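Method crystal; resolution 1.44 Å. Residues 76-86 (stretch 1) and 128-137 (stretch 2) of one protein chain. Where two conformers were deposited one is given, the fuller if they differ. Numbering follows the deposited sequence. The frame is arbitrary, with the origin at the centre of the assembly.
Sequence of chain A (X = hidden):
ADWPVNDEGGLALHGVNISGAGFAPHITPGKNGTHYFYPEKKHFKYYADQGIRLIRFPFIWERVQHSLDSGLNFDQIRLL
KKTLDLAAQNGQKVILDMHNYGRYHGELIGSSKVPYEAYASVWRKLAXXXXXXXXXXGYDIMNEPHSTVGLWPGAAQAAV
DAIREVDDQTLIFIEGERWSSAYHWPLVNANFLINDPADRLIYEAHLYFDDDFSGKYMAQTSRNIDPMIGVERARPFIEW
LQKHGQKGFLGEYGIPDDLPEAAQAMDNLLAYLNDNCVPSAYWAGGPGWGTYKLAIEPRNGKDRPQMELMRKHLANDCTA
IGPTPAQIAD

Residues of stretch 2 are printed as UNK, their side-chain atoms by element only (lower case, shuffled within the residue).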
# COMPACT_ATOMS: atom_id res chain seq x y z
N GLN A 76 13.82 -13.55 -6.92
CA GLN A 76 12.93 -12.47 -6.49
C GLN A 76 11.85 -13.03 -5.58
O GLN A 76 11.55 -12.44 -4.52
CB GLN A 76 12.35 -11.76 -7.72
CG GLN A 76 11.61 -10.45 -7.42
CD GLN A 76 12.50 -9.21 -7.20
OE1 GLN A 76 12.03 -8.20 -6.68
NE2 GLN A 76 13.79 -9.30 -7.59
N ILE A 77 11.32 -14.19 -5.92
CA ILE A 77 10.36 -14.86 -5.03
C ILE A 77 11.00 -15.14 -3.67
O ILE A 77 10.40 -14.89 -2.62
CB ILE A 77 9.80 -16.14 -5.68
CG1 ILE A 77 9.12 -15.88 -7.03
CG2 ILE A 77 8.81 -16.85 -4.74
CD1 ILE A 77 7.87 -15.06 -6.93
N ARG A 78 12.22 -15.70 -3.68
CA ARG A 78 12.98 -15.95 -2.45
C ARG A 78 13.15 -14.66 -1.65
O ARG A 78 13.02 -14.65 -0.42
CB ARG A 78 14.31 -16.61 -2.86
CG ARG A 78 15.31 -16.98 -1.74
CD ARG A 78 16.80 -17.21 -2.26
NE ARG A 78 17.23 -16.19 -3.24
CZ ARG A 78 17.48 -14.91 -2.95
NH1 ARG A 78 17.40 -14.47 -1.69
NH2 ARG A 78 17.85 -14.08 -3.93
N LEU A 79 13.36 -13.53 -2.34
CA LEU A 79 13.53 -12.27 -1.63
C LEU A 79 12.21 -11.81 -1.00
O LEU A 79 12.21 -11.28 0.12
CB LEU A 79 14.04 -11.22 -2.61
CG LEU A 79 15.52 -11.26 -2.97
CD1 LEU A 79 15.76 -10.46 -4.25
CD2 LEU A 79 16.32 -10.72 -1.78
N LEU A 80 11.10 -12.02 -1.69
CA LEU A 80 9.80 -11.71 -1.12
C LEU A 80 9.45 -12.65 0.03
O LEU A 80 8.88 -12.23 1.04
CB LEU A 80 8.75 -11.76 -2.22
CG LEU A 80 8.74 -10.62 -3.24
CD1 LEU A 80 7.83 -10.93 -4.44
CD2 LEU A 80 8.29 -9.39 -2.54
N LYS A 81 9.80 -13.93 -0.10
CA LYS A 81 9.55 -14.88 0.99
C LYS A 81 10.31 -14.49 2.26
O LYS A 81 9.78 -14.59 3.38
CB LYS A 81 9.97 -16.27 0.53
CG LYS A 81 10.20 -17.23 1.69
CD LYS A 81 8.86 -17.61 2.36
CE LYS A 81 8.43 -19.06 2.01
NZ LYS A 81 7.49 -19.60 3.03
N LYS A 82 11.57 -14.10 2.09
CA LYS A 82 12.38 -13.60 3.19
C LYS A 82 11.68 -12.44 3.86
O LYS A 82 11.60 -12.38 5.10
CB LYS A 82 13.76 -13.19 2.65
CG LYS A 82 14.62 -12.41 3.64
CD LYS A 82 16.04 -12.10 3.14
CE LYS A 82 16.77 -11.23 4.17
NZ LYS A 82 18.11 -10.73 3.73
N THR A 83 11.16 -11.49 3.06
CA THR A 83 10.46 -10.33 3.59
C THR A 83 9.28 -10.77 4.45
O THR A 83 9.09 -10.28 5.57
CB THR A 83 10.01 -9.44 2.42
OG1 THR A 83 11.20 -8.96 1.74
CG2 THR A 83 9.13 -8.29 2.89
N LEU A 84 8.47 -11.69 3.92
CA LEU A 84 7.33 -12.20 4.68
C LEU A 84 7.80 -12.95 5.92
O LEU A 84 7.16 -12.86 6.97
CB LEU A 84 6.48 -13.12 3.82
CG LEU A 84 5.84 -12.61 2.53
CD1 LEU A 84 5.17 -13.73 1.72
CD2 LEU A 84 4.84 -11.52 2.89
N ASP A 85 8.91 -13.69 5.81
CA ASP A 85 9.42 -14.43 6.96
C ASP A 85 9.83 -13.50 8.08
O ASP A 85 9.54 -13.73 9.25
CB ASP A 85 10.64 -15.25 6.55
CG ASP A 85 10.29 -16.49 5.76
OD1 ASP A 85 9.14 -17.00 5.90
OD2 ASP A 85 11.18 -16.94 4.99
N LEU A 86 10.59 -12.45 7.73
CA LEU A 86 11.12 -11.53 8.74
C LEU A 86 9.99 -10.72 9.36
O LEU A 86 9.99 -10.49 10.58
CB LEU A 86 12.20 -10.64 8.12
CG LEU A 86 13.48 -11.36 7.66
CD1 LEU A 86 14.34 -10.40 6.90
CD2 LEU A 86 14.23 -11.95 8.83
N UNK A 128 0.07 -18.84 -5.54
CA UNK A 128 0.55 -20.20 -5.30
C UNK A 128 1.85 -20.19 -4.50
O UNK A 128 2.08 -21.08 -3.68
c UNK A 128 0.79 -20.90 -6.64
o UNK A 128 -1.03 -21.67 -9.79
c UNK A 128 -0.14 -21.73 -8.90
c UNK A 128 -0.47 -21.32 -7.45
o UNK A 128 1.01 -22.12 -9.16
N UNK A 129 2.71 -19.20 -4.72
CA UNK A 129 3.98 -19.18 -3.99
C UNK A 129 3.80 -18.78 -2.52
O UNK A 129 4.54 -19.26 -1.65
c UNK A 129 7.50 -19.90 -8.36
n UNK A 129 8.59 -19.68 -7.63
c UNK A 129 6.09 -19.74 -6.33
c UNK A 129 4.95 -18.21 -4.66
n UNK A 129 6.31 -19.95 -7.76
n UNK A 129 7.61 -20.07 -9.67
c UNK A 129 5.30 -18.45 -6.13
N UNK A 130 2.86 -17.86 -2.21
CA UNK A 130 2.76 -17.27 -0.87
C UNK A 130 1.52 -17.65 -0.08
O UNK A 130 1.44 -17.32 1.11
c UNK A 130 5.05 -14.04 -3.55
c UNK A 130 3.95 -14.50 -2.84
c UNK A 130 2.87 -15.73 -0.95
c UNK A 130 4.08 -15.26 -1.70
c UNK A 130 6.31 -14.34 -3.12
c UNK A 130 5.33 -15.56 -1.27
c UNK A 130 6.46 -15.09 -1.98
N UNK A 131 0.59 -18.38 -0.67
CA UNK A 131 -0.57 -18.94 0.02
C UNK A 131 -0.21 -19.52 1.38
O UNK A 131 0.61 -20.44 1.48
c UNK A 131 -2.78 -21.97 -1.27
c UNK A 131 -1.19 -20.02 -0.89
n UNK A 131 -3.60 -24.07 -0.02
c UNK A 131 -2.37 -20.83 -0.32
c UNK A 131 -4.00 -22.79 -0.73
N UNK A 132 -0.84 -18.99 2.42
CA UNK A 132 -0.72 -19.56 3.74
C UNK A 132 0.42 -19.02 4.58
O UNK A 132 0.61 -19.49 5.72
N UNK A 133 1.19 -18.07 4.06
CA UNK A 133 2.35 -17.60 4.77
C UNK A 133 1.90 -16.79 5.98
O UNK A 133 1.03 -15.92 5.85
c UNK A 133 4.60 -16.53 4.51
n UNK A 133 4.76 -15.85 5.69
c UNK A 133 3.26 -16.76 3.89
c UNK A 133 6.03 -15.87 6.04
c UNK A 133 5.83 -16.98 4.16
n UNK A 133 6.70 -16.54 5.13
N UNK A 134 2.47 -17.03 7.17
CA UNK A 134 1.96 -16.30 8.36
C UNK A 134 2.14 -14.79 8.30
O UNK A 134 1.30 -14.05 8.84
c UNK A 134 3.90 -17.70 8.92
c UNK A 134 2.70 -16.96 9.54
c UNK A 134 3.46 -18.08 7.51
N UNK A 135 3.20 -14.32 7.66
CA UNK A 135 3.45 -12.91 7.56
C UNK A 135 2.74 -12.23 6.44
O UNK A 135 2.95 -11.04 6.20
N UNK A 136 1.88 -12.94 5.73
CA UNK A 136 1.14 -12.34 4.63
C UNK A 136 -0.23 -11.88 5.13
O UNK A 136 -1.01 -12.69 5.64
c UNK A 136 -0.25 -13.98 1.43
c UNK A 136 0.16 -12.78 2.28
c UNK A 136 0.94 -11.76 1.47
c UNK A 136 0.94 -13.32 3.48
N UNK A 137 -0.53 -10.60 4.95
CA UNK A 137 -1.87 -10.09 5.17
C UNK A 137 -2.69 -10.08 3.89
O UNK A 137 -3.89 -10.37 3.93
c UNK A 137 -1.82 -8.66 5.68
c UNK A 137 -2.87 -6.55 6.42
c UNK A 137 -3.16 -8.05 6.10
c UNK A 137 -3.77 -8.77 7.28
O HOH W 1 4.81 -19.10 1.67

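Position 128 carries three carbons in a chain, the third bearing two oxygens, and none of them touches stretch 1. That carboxylate, two carbons beyond CB, identifies Glu-128. Its side chain stays well out of reach of stretch 1 and lies exposed, as suits a charged side chain on the outer surface of a helix.

Position 129 has three carbons, a nitrogen, and then a carbon bearing two more nitrogens, one of which approaches Ile-77. This guanidinium makes it Arg-129. Its CB points toward the first helix, and NH1 comes within 3.9 Å of CG1 of Ile-77; the long, flexible side chain brings its guanidinium to that aliphatic residue, yet the residue as a whole is exposed, as its charge favours.

At position 130 one carbon leads to a ring of six carbons, with no oxygen attached, and the ring enters a hole formed by Ile-77, Leu-80, Lys-81 and Leu-84. This is Phe-130. Its CZ lies 3.7 Å from Leu-80 CB and 3.9 Å from Ile-77 CG2, while CD1 is 3.5 Å from Leu-84 CD1. A flat, wholly apolar group fits this buried site, where it needs no polar partner.

Four carbons in a row ending in nitrogen occupy position 131, well clear of stretch 1, hence Lys-131. It is the first residue to leave helical backbone angles, and its charged amine is well placed on an exposed chain.

Position 132 has no side-chain atoms, so it is Gly-132. With phi/psi of 89/2° in a type II turn, a CB would be jammed against the preceding carbonyl oxygen; the backbone itself calls for glycine.

Position 133 shows one carbon and a five-membered ring of three carbons and two nitrogens. One ring nitrogen faces Asp-85 OD1, Leu-84 CB lies over one ring face, and Lys-81 NZ approaches the edge: His-133. Both nitrogens are used. NE2 donates to Asp-85 OD1 at 2.6 Å, and ND1 accepts from the backbone N of position 135 at 2.9 Å. Leu-84 CB is 3.6 Å from the ring centroid in a CH-pi contact, and Lys-81 NZ is 3.3 Å from CD2.

At position 134 three carbons close a ring onto the backbone nitrogen, touching nothing on stretch 1, which defines Pro-134. Its phi of -63° suits the type I turn running from His-133 to position 136.

Position 135 again lacks side-chain atoms, and its CA lies 3.8 Å from Leu-84 O: Gly-135. An ideal CB would fall 2.3 Å from Leu-84 O, a clash. Glycine allows the chains this close.

Position 136 has four carbons forked at the second, one end of the fork meeting Leu-84: Leu-136. Its CD1 lies 4.2 Å from Leu-84 CD2, as a branched apolar side chain can. Position 137 has the same forked pattern but does not touch stretch 1: Leu-137, whose apolar side chain leads away and suits its buried site.

The contact therefore combines apolar packing with one directed bond. Phe-130 fills the hole in the helix, and Leu-84 reaches Phe-130, His-133, Gly-135 and Leu-136. The His-133 to Asp-85 hydrogen bond fixes the turn against the helix, while a water accepts from Lys-81 NZ (3.0 Å to its O) and donates weakly to Arg-129 O (3.3 Å from the water O).

Stretch 2 (128-137) ERFKGHPGLL
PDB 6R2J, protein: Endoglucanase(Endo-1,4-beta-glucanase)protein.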